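Long-range contact in bradavidin 2 (Bradyrhizobium japonicum, PDB 4GGZ), which binds biotin at the open end of an eight-stranded antiparallel beta-barrel of the avidin family: residues Gly21-Ile26 / Thr37-Ala42. Residues are numbered along the deposited sequence; the frame is centred on the assembly and turned at random. Where two conformers were deposited one is given.
Sequences GSELLI and TFTNHA. With BTN (biotin), chain E.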
ATOM      1  N   GLY A  21       1.484  10.207   5.614  1.00 15.36           N
ATOM      2  CA  GLY A  21       0.116  10.601   5.840  1.00 15.00           C
ATOM      3  C   GLY A  21      -0.887   9.711   5.109  1.00 14.91           C
ATOM      4  O   GLY A  21      -2.102   9.979   5.136  1.00 14.19           O
ATOM      5  N   SER A  22      -0.378   8.745   4.365  1.00 15.52           N
ATOM      6  CA  SER A  22      -1.281   7.913   3.522  1.00 13.71           C
ATOM      7  C   SER A  22      -2.060   6.931   4.379  1.00 14.71           C
ATOM      8  O   SER A  22      -1.582   6.568   5.450  1.00 13.69           O
ATOM      9  CB  SER A  22      -0.487   7.184   2.449  1.00 13.82           C
ATOM     10  OG  SER A  22       0.046   8.112   1.471  1.00 15.03           O
ATOM     11  N   GLU A  23      -3.209   6.413   3.877  1.00 14.48           N
ATOM     12  CA  GLU A  23      -4.154   5.671   4.734  1.00 15.96           C
ATOM     13  C   GLU A  23      -4.361   4.305   4.104  1.00 14.69           C
ATOM     14  O   GLU A  23      -4.543   4.248   2.898  1.00 12.99           O
ATOM     15  CB  GLU A  23      -5.557   6.328   4.734  1.00 16.74           C
ATOM     16  CG  GLU A  23      -5.673   7.848   4.900  1.00 21.74           C
ATOM     17  CD  GLU A  23      -7.103   8.359   4.638  1.00 22.39           C
ATOM     18  OE1 GLU A  23      -7.299   9.261   3.774  1.00 31.73           O
ATOM     19  OE2 GLU A  23      -8.058   7.851   5.279  1.00 28.86           O
ATOM     20  N   LEU A  24      -4.316   3.241   4.910  1.00 13.70           N
ATOM     21  CA  LEU A  24      -4.566   1.898   4.414  1.00 13.45           C
ATOM     22  C   LEU A  24      -5.643   1.269   5.282  1.00 13.96           C
ATOM     23  O   LEU A  24      -5.456   1.103   6.490  1.00 12.16           O
ATOM     24  CB  LEU A  24      -3.259   1.093   4.494  1.00 13.71           C
ATOM     25  CG  LEU A  24      -3.392  -0.402   4.194  1.00 15.27           C
ATOM     26  CD1 LEU A  24      -3.750  -0.625   2.748  1.00 18.21           C
ATOM     27  CD2 LEU A  24      -2.098  -1.163   4.539  1.00 17.30           C
ATOM     28  N   LEU A  25      -6.756   0.891   4.666  1.00 13.84           N
ATOM     29  CA  LEU A  25      -7.855   0.305   5.389  1.00 15.60           C
ATOM     30  C   LEU A  25      -7.831  -1.139   4.988  1.00 16.19           C
ATOM     31  O   LEU A  25      -7.881  -1.413   3.793  1.00 15.07           O
ATOM     32  CB  LEU A  25      -9.164   0.942   4.897  1.00 15.74           C
ATOM     33  CG  LEU A  25     -10.543   0.799   5.569  1.00 22.42           C
ATOM     34  CD1 LEU A  25     -11.613   0.203   4.701  1.00 23.37           C
ATOM     35  CD2 LEU A  25     -10.581   0.252   6.998  1.00 20.21           C
ATOM     36  N   ILE A  26      -7.666  -2.038   5.949  1.00 16.61           N
ATOM     37  CA  ILE A  26      -7.691  -3.475   5.667  1.00 18.54           C
ATOM     38  C   ILE A  26      -9.078  -3.968   6.025  1.00 19.82           C
ATOM     39  O   ILE A  26      -9.487  -3.923   7.195  1.00 21.31           O
ATOM     40  CB  ILE A  26      -6.553  -4.229   6.408  1.00 19.32           C
ATOM     41  CG1 ILE A  26      -5.202  -3.753   5.849  1.00 20.22           C
ATOM     42  CG2 ILE A  26      -6.712  -5.762   6.203  1.00 19.98           C
ATOM     43  CD1 ILE A  26      -4.014  -4.301   6.535  1.00 27.39           C
ATOM     44  N   THR A  37      -8.454  -0.863   1.033  1.00 13.96           N
ATOM     45  CA  THR A  37      -8.490   0.355   0.280  0.50 12.76           C
ATOM     46  C   THR A  37      -7.297   1.222   0.724  1.00 13.55           C
ATOM     47  O   THR A  37      -6.974   1.255   1.910  1.00 13.22           O
ATOM     48  CB  THR A  37      -9.880   1.043   0.487  0.50 12.49           C
ATOM     49  OG1 THR A  37     -10.920   0.163   0.009  0.50 10.85           O
ATOM     50  CG2 THR A  37      -9.968   2.356  -0.262  0.50  9.81           C
ATOM     51  N   PHE A  38      -6.642   1.855  -0.242  1.00 13.20           N
ATOM     52  CA  PHE A  38      -5.482   2.715   0.077  1.00 14.21           C
ATOM     53  C   PHE A  38      -5.782   4.089  -0.482  1.00 14.58           C
ATOM     54  O   PHE A  38      -6.275   4.204  -1.596  1.00 13.75           O
ATOM     55  CB  PHE A  38      -4.217   2.163  -0.587  1.00 14.36           C
ATOM     56  CG  PHE A  38      -2.985   3.023  -0.371  1.00 14.77           C
ATOM     57  CD1 PHE A  38      -2.202   2.841   0.755  1.00 13.92           C
ATOM     58  CD2 PHE A  38      -2.617   3.977  -1.317  1.00 13.85           C
ATOM     59  CE1 PHE A  38      -1.044   3.636   0.961  1.00 14.24           C
ATOM     60  CE2 PHE A  38      -1.466   4.790  -1.101  1.00 16.68           C
ATOM     61  CZ  PHE A  38      -0.694   4.567   0.037  1.00 14.74           C
ATOM     62  N   THR A  39      -5.441   5.151   0.279  1.00 15.33           N
ATOM     63  CA  THR A  39      -5.469   6.480  -0.326  1.00 15.62           C
ATOM     64  C   THR A  39      -4.208   7.265  -0.044  1.00 15.54           C
ATOM     65  O   THR A  39      -3.775   7.368   1.100  1.00 15.71           O
ATOM     66  CB  THR A  39      -6.820   7.299  -0.174  1.00 18.73           C
ATOM     67  OG1 THR A  39      -6.618   8.684   0.197  1.00 21.64           O
ATOM     68  CG2 THR A  39      -7.870   6.585   0.643  1.00 12.19           C
ATOM     69  N   ASN A  40      -3.601   7.717  -1.118  1.00 14.39           N
ATOM     70  CA  ASN A  40      -2.314   8.448  -1.007  1.00 15.05           C
ATOM     71  C   ASN A  40      -2.522   9.821  -0.435  1.00 15.05           C
ATOM     72  O   ASN A  40      -3.450  10.531  -0.840  1.00 17.60           O
ATOM     73  CB  ASN A  40      -1.669   8.555  -2.402  1.00 14.67           C
ATOM     74  CG  ASN A  40      -0.341   9.280  -2.366  1.00 16.90           C
ATOM     75  OD1 ASN A  40       0.474   9.029  -1.482  1.00 16.67           O
ATOM     76  ND2 ASN A  40      -0.123  10.175  -3.315  1.00 19.60           N
ATOM     77  N   HIS A  41      -1.598  10.250   0.427  1.00 16.37           N
ATOM     78  CA  HIS A  41      -1.528  11.636   0.854  1.00 15.69           C
ATOM     79  C   HIS A  41      -0.079  12.065   0.874  1.00 16.23           C
ATOM     80  O   HIS A  41       0.247  13.103   1.478  1.00 16.47           O
ATOM     81  CB  HIS A  41      -2.160  11.787   2.253  1.00 17.53           C
ATOM     82  CG  HIS A  41      -3.642  11.609   2.255  1.00 18.22           C
ATOM     83  ND1 HIS A  41      -4.492  12.449   1.566  1.00 23.21           N
ATOM     84  CD2 HIS A  41      -4.429  10.676   2.845  1.00 21.21           C
ATOM     85  CE1 HIS A  41      -5.741  12.039   1.730  1.00 21.29           C
ATOM     86  NE2 HIS A  41      -5.730  10.969   2.503  1.00 23.28           N
ATOM     87  N   ALA A  42       0.774  11.292   0.196  1.00 15.61           N
ATOM     88  CA  ALA A  42       2.216  11.506   0.222  1.00 17.71           C
ATOM     89  C   ALA A  42       2.656  12.713  -0.578  1.00 17.79           C
ATOM     90  O   ALA A  42       2.366  12.854  -1.747  1.00 17.57           O
ATOM     91  CB  ALA A  42       2.961  10.243  -0.242  1.00 17.41           C
TER
HETATM   92  C11 BTN E 900       1.668   8.024  -8.442  1.00 25.59           C
HETATM   93  O11 BTN E 900       2.288   9.062  -8.028  1.00 24.30           O
HETATM   94  O12 BTN E 900       2.010   7.495  -9.538  1.00 24.25           O
HETATM   95  C10 BTN E 900       0.514   7.412  -7.676  1.00 22.68           C
HETATM   96  C9  BTN E 900       0.611   7.583  -6.153  1.00 19.22           C
HETATM   97  C8  BTN E 900       1.833   6.829  -5.613  1.00 15.04           C
HETATM   98  C7  BTN E 900       1.958   6.980  -4.079  1.00 15.60           C
HETATM   99  C2  BTN E 900       3.188   6.217  -3.556  1.00 16.54           C
HETATM  100  S1  BTN E 900       2.873   4.592  -3.200  1.00 16.56           S
HETATM  101  C6  BTN E 900       4.476   4.499  -2.354  1.00 16.68           C
HETATM  102  C5  BTN E 900       4.604   5.800  -1.560  1.00 14.60           C
HETATM  103  N1  BTN E 900       3.975   5.684  -0.261  1.00 16.05           N
HETATM  104  C3  BTN E 900       2.916   6.493  -0.185  1.00 11.56           C
HETATM  105  O3  BTN E 900       2.159   6.591   0.945  1.00 13.06           O
HETATM  106  N2  BTN E 900       2.698   7.163  -1.293  1.00 11.31           N
HETATM  107  C4  BTN E 900       3.742   6.819  -2.261  1.00 14.20           C
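Ser22 and His41 join the two segments beside the biotin ureido ring. Ser22 OG accepts the backbone N-H of His41 (2.9 Å, 169° at the hydrogen) and donates to BTN O3 at 2.7 Å, so the backbone bond fixes the hydroxyl that grips the ureido oxygen. Asn40 OD1 takes BTN N2 in a nearly straight bond of 2.9 Å; the same oxygen accepts Ala42 N from above its carbonyl plane, an Asx turn that positions the amide, while Ala46 O holds its ND2. Ala42 CB packs 3.3 Å from BTN N2, and the Phe38 ring turns its edge to BTN O3.

On the other face of the hairpin, Glu23 reaches His41. Glu23 CG lies anti to the carbonyl carbon (chi1 -46°) with the chain extended beyond it, and Glu23 OE1 accepts the N-H of His41 NE2 at 2.6 Å on the carboxylate's anti lone pair, carboxylate and imidazole lying 14° from coplanar; Tyr15 OH binds Glu23 OE2.

Between these faces runs regular antiparallel pairing. Glu23 and Thr39 exchange both backbone bonds, as do Leu25 and Thr37, whereas Leu24 and Phe38 form the non-hydrogen-bonded pair, with Leu24 CB 4.3 Å from Phe38 CD1.

Strands 23-28 and 33-39 thus form a hairpin of the avidin barrel, flanked by strands 14-18 and 51-59, with Leu24 and Phe38 directed inward against Phe65 and Val67 of strand 62-69.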